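Lmo2470 protein (Listeria monocytogenes EGD-e, PDB 5HL3) is an internalin, a calcium-binding leucine-rich-repeat protein that interacts with host afadin and facilitates crossing of the basement membrane. Local coordinates at residues G228-T234 with L249-N255. Residue numbers count along the deposited sequence, not the author numbering.
Sequences GTMVNYT and LTELPSN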
ATOM      1  N   GLY A 228     -10.320   6.205 -17.023  1.00 13.39           N
ATOM      2  CA  GLY A 228     -10.373   7.219 -18.076  1.00 13.55           C
ATOM      3  C   GLY A 228      -9.114   8.058 -18.064  1.00 13.53           C
ATOM      4  O   GLY A 228      -8.098   7.706 -18.668  1.00 13.36           O
ATOM      5  N   THR A 229      -9.184   9.201 -17.401  1.00 13.98           N
ATOM      6  CA  THR A 229      -8.007  10.065 -17.236  1.00 14.33           C
ATOM      7  C   THR A 229      -7.788  10.315 -15.752  1.00 14.16           C
ATOM      8  O   THR A 229      -8.709  10.144 -14.944  1.00 14.72           O
ATOM      9  CB  THR A 229      -8.168  11.402 -17.938  1.00 15.04           C
ATOM     10  OG1 THR A 229      -9.215  12.127 -17.319  1.00 16.13           O
ATOM     11  CG2 THR A 229      -8.460  11.215 -19.393  1.00 15.40           C
HETATM   12  N   MSE A 230      -6.562  10.653 -15.392  1.00 13.95           N
HETATM   13  CA  MSE A 230      -6.223  11.004 -14.005  1.00 13.82           C
HETATM   14  C   MSE A 230      -5.550  12.357 -14.001  1.00 13.50           C
HETATM   15  O   MSE A 230      -5.245  12.941 -15.038  1.00 13.66           O
HETATM   16  CB  MSE A 230      -5.356   9.940 -13.334  1.00 14.05           C
HETATM   17  CG  MSE A 230      -3.999   9.822 -14.025  1.00 14.57           C
HETATM   18 SE   MSE A 230      -2.823   8.589 -13.080  1.00 15.83          SE
HETATM   19  CE  MSE A 230      -2.617   9.658 -11.468  1.00 15.56           C
ATOM     20  N   VAL A 231      -5.281  12.845 -12.807  1.00 13.05           N
ATOM     21  CA  VAL A 231      -4.577  14.095 -12.642  1.00 12.98           C
ATOM     22  C   VAL A 231      -3.226  14.067 -13.372  1.00 12.87           C
ATOM     23  O   VAL A 231      -2.525  13.049 -13.358  1.00 12.71           O
ATOM     24  CB  VAL A 231      -4.374  14.376 -11.128  1.00 12.94           C
ATOM     25  CG1 VAL A 231      -3.530  13.334 -10.440  1.00 12.76           C
ATOM     26  CG2 VAL A 231      -3.803  15.743 -10.904  1.00 13.15           C
ATOM     27  N   ASN A 232      -2.880  15.170 -14.005  1.00 13.08           N
ATOM     28  CA  ASN A 232      -1.625  15.297 -14.755  1.00 13.16           C
ATOM     29  C   ASN A 232      -0.666  16.100 -13.889  1.00 13.18           C
ATOM     30  O   ASN A 232      -0.654  17.322 -13.948  1.00 13.40           O
ATOM     31  CB  ASN A 232      -1.895  15.925 -16.119  1.00 13.42           C
ATOM     32  CG  ASN A 232      -0.742  15.757 -17.114  1.00 13.52           C
ATOM     33  OD1 ASN A 232       0.278  15.167 -16.810  1.00 13.41           O
ATOM     34  ND2 ASN A 232      -0.919  16.318 -18.323  1.00 13.78           N
ATOM     35  N   TYR A 233       0.097  15.394 -13.053  1.00 12.98           N
ATOM     36  CA  TYR A 233       0.909  16.016 -12.008  1.00 12.99           C
ATOM     37  C   TYR A 233       1.744  17.165 -12.494  1.00 13.27           C
ATOM     38  O   TYR A 233       2.469  17.058 -13.487  1.00 13.38           O
ATOM     39  CB  TYR A 233       1.825  14.992 -11.333  1.00 12.78           C
ATOM     40  CG  TYR A 233       1.107  13.884 -10.630  1.00 12.53           C
ATOM     41  CD1 TYR A 233       0.337  14.130  -9.512  1.00 12.46           C
ATOM     42  CD2 TYR A 233       1.190  12.570 -11.079  1.00 12.39           C
ATOM     43  CE1 TYR A 233      -0.306  13.111  -8.858  1.00 12.27           C
ATOM     44  CE2 TYR A 233       0.535  11.542 -10.441  1.00 12.21           C
ATOM     45  CZ  TYR A 233      -0.227  11.813  -9.338  1.00 12.14           C
ATOM     46  OH  TYR A 233      -0.891  10.806  -8.699  1.00 11.99           O
ATOM     47  N   THR A 234       1.673  18.290 -11.775  1.00 13.43           N
ATOM     48  CA  THR A 234       2.418  19.485 -12.137  1.00 13.92           C
ATOM     49  C   THR A 234       3.615  19.807 -11.231  1.00 14.01           C
ATOM     50  O   THR A 234       4.441  20.642 -11.620  1.00 14.36           O
ATOM     51  CB  THR A 234       1.498  20.736 -12.145  1.00 14.29           C
ATOM     52  OG1 THR A 234       0.904  20.911 -10.856  1.00 14.48           O
ATOM     53  CG2 THR A 234       0.405  20.617 -13.181  1.00 14.37           C
ATOM     54  N   LEU A 249      -7.227   3.339 -17.268  1.00 11.22           N
ATOM     55  CA  LEU A 249      -6.994   4.587 -17.974  1.00 11.30           C
ATOM     56  C   LEU A 249      -7.038   4.402 -19.482  1.00 11.38           C
ATOM     57  O   LEU A 249      -6.545   3.405 -20.026  1.00 11.32           O
ATOM     58  CB  LEU A 249      -5.604   5.132 -17.596  1.00 11.25           C
ATOM     59  CG  LEU A 249      -5.449   5.506 -16.117  1.00 11.28           C
ATOM     60  CD1 LEU A 249      -3.973   5.809 -15.836  1.00 11.25           C
ATOM     61  CD2 LEU A 249      -6.314   6.710 -15.756  1.00 11.55           C
ATOM     62  N   THR A 250      -7.597   5.405 -20.162  1.00 11.60           N
ATOM     63  CA  THR A 250      -7.577   5.469 -21.646  1.00 11.80           C
ATOM     64  C   THR A 250      -6.508   6.449 -22.159  1.00 12.00           C
ATOM     65  O   THR A 250      -6.254   6.492 -23.364  1.00 12.24           O
ATOM     66  CB  THR A 250      -8.966   5.804 -22.192  1.00 12.06           C
ATOM     67  OG1 THR A 250      -9.400   7.047 -21.649  1.00 12.27           O
ATOM     68  CG2 THR A 250      -9.949   4.690 -21.907  1.00 11.97           C
ATOM     69  N   GLU A 251      -5.881   7.185 -21.243  1.00 11.98           N
ATOM     70  CA  GLU A 251      -4.823   8.142 -21.549  1.00 12.57           C
ATOM     71  C   GLU A 251      -3.967   8.258 -20.307  1.00 12.15           C
ATOM     72  O   GLU A 251      -4.494   8.264 -19.194  1.00 11.97           O
ATOM     73  CB  GLU A 251      -5.385   9.529 -21.941  1.00 13.90           C
ATOM     74  CG  GLU A 251      -4.333  10.516 -22.451  1.00 15.29           C
ATOM     75  CD  GLU A 251      -4.897  11.834 -22.891  1.00 17.16           C
ATOM     76  OE1 GLU A 251      -5.726  12.400 -22.135  1.00 19.38           O
ATOM     77  OE2 GLU A 251      -4.483  12.330 -23.976  1.00 19.13           O
ATOM     78  N   LEU A 252      -2.657   8.349 -20.493  1.00 12.18           N
ATOM     79  CA  LEU A 252      -1.710   8.507 -19.374  1.00 12.11           C
ATOM     80  C   LEU A 252      -1.392   9.988 -19.166  1.00 12.58           C
ATOM     81  O   LEU A 252      -1.440  10.793 -20.108  1.00 13.02           O
ATOM     82  CB  LEU A 252      -0.420   7.764 -19.671  1.00 12.07           C
ATOM     83  CG  LEU A 252      -0.610   6.261 -19.928  1.00 11.76           C
ATOM     84  CD1 LEU A 252       0.668   5.615 -20.480  1.00 11.91           C
ATOM     85  CD2 LEU A 252      -1.110   5.568 -18.680  1.00 11.44           C
ATOM     86  N   PRO A 253      -0.989  10.363 -17.943  1.00 12.60           N
ATOM     87  CA  PRO A 253      -0.668  11.773 -17.673  1.00 13.16           C
ATOM     88  C   PRO A 253       0.619  12.196 -18.358  1.00 13.55           C
ATOM     89  O   PRO A 253       1.718  11.733 -18.008  1.00 13.44           O
ATOM     90  CB  PRO A 253      -0.567  11.833 -16.138  1.00 13.09           C
ATOM     91  CG  PRO A 253      -0.281  10.437 -15.723  1.00 12.53           C
ATOM     92  CD  PRO A 253      -1.009   9.561 -16.708  1.00 12.22           C
ATOM     93  N   SER A 254       0.482  13.126 -19.281  1.00 14.11           N
ATOM     94  CA  SER A 254       1.577  13.487 -20.160  1.00 14.61           C
ATOM     95  C   SER A 254       2.785  14.114 -19.470  1.00 15.01           C
ATOM     96  O   SER A 254       3.923  13.934 -19.925  1.00 15.23           O
ATOM     97  CB  SER A 254       1.085  14.399 -21.299  1.00 15.27           C
ATOM     98  OG  SER A 254       0.677  15.682 -20.829  1.00 15.86           O
ATOM     99  N   ASN A 255       2.572  14.842 -18.378  1.00 15.19           N
ATOM    100  CA  ASN A 255       3.686  15.523 -17.709  1.00 15.69           C
ATOM    101  C   ASN A 255       4.728  14.601 -17.102  1.00 15.28           C
ATOM    102  O   ASN A 255       5.863  14.991 -16.928  1.00 15.74           O
ATOM    103  CB  ASN A 255       3.189  16.454 -16.595  1.00 16.05           C
ATOM    104  CG  ASN A 255       2.369  17.601 -17.111  1.00 16.75           C
ATOM    105  OD1 ASN A 255       2.441  17.981 -18.297  1.00 17.28           O
ATOM    106  ND2 ASN A 255       1.600  18.204 -16.219  1.00 16.99           N
TER
HETATM  107  O   HOH W   1      -4.555  10.353 -17.460  1.00 17.77           O
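Equivalent loops of two successive leucine-rich repeats, 228-234 and 249-255, run side by side and are joined mainly at their two ends. At the first, a single parallel bridge pairs Gly228 with Leu249: Gly228 O accepts from Thr250 N (2.8 Å) and weakly from Glu251 N (3.4 Å), and Leu249 CA makes a CA-H...O contact with the same oxygen. Beyond it the backbones part, and one water fills the gap, accepting from Met230 N (2.9 Å) and donating to Glu251 O (2.7 Å). At the far end the side-chain carboxamide of Asn232 does the joining. Asn232 OD1 accepts from Asn255 N (2.8 Å), in the 3-10 segment that begins at Ser254, while Asn232 ND2 donates to Ser254 OG (3.0 Å). Asn255 reciprocates, ND2 donating to Tyr233 O (3.1 Å) and weakly to Asn232 O (3.3 Å). Between these polar ends, selenomethionine Met230 packs SE on Leu249 CD1 (4.1 Å) and CG on Pro253 CD (4.0 Å). Backbone bonding of coil to coil is characteristic of the LRR solenoid; here the Asn232 and Asn255 side chains add to it. Towards the preceding repeat, Val231 N bonds Asn206 OD1 and Tyr233 OH bonds Thr207 OG1. Both loops precede strands of the parallel sheet, 241-243 and 260-261; Pro253 and Leu252 touch Ile260 on the latter, and Leu252 also packs on helix 285-292, between strands 280-283 and 301-306 of the C-terminal mixed sheet.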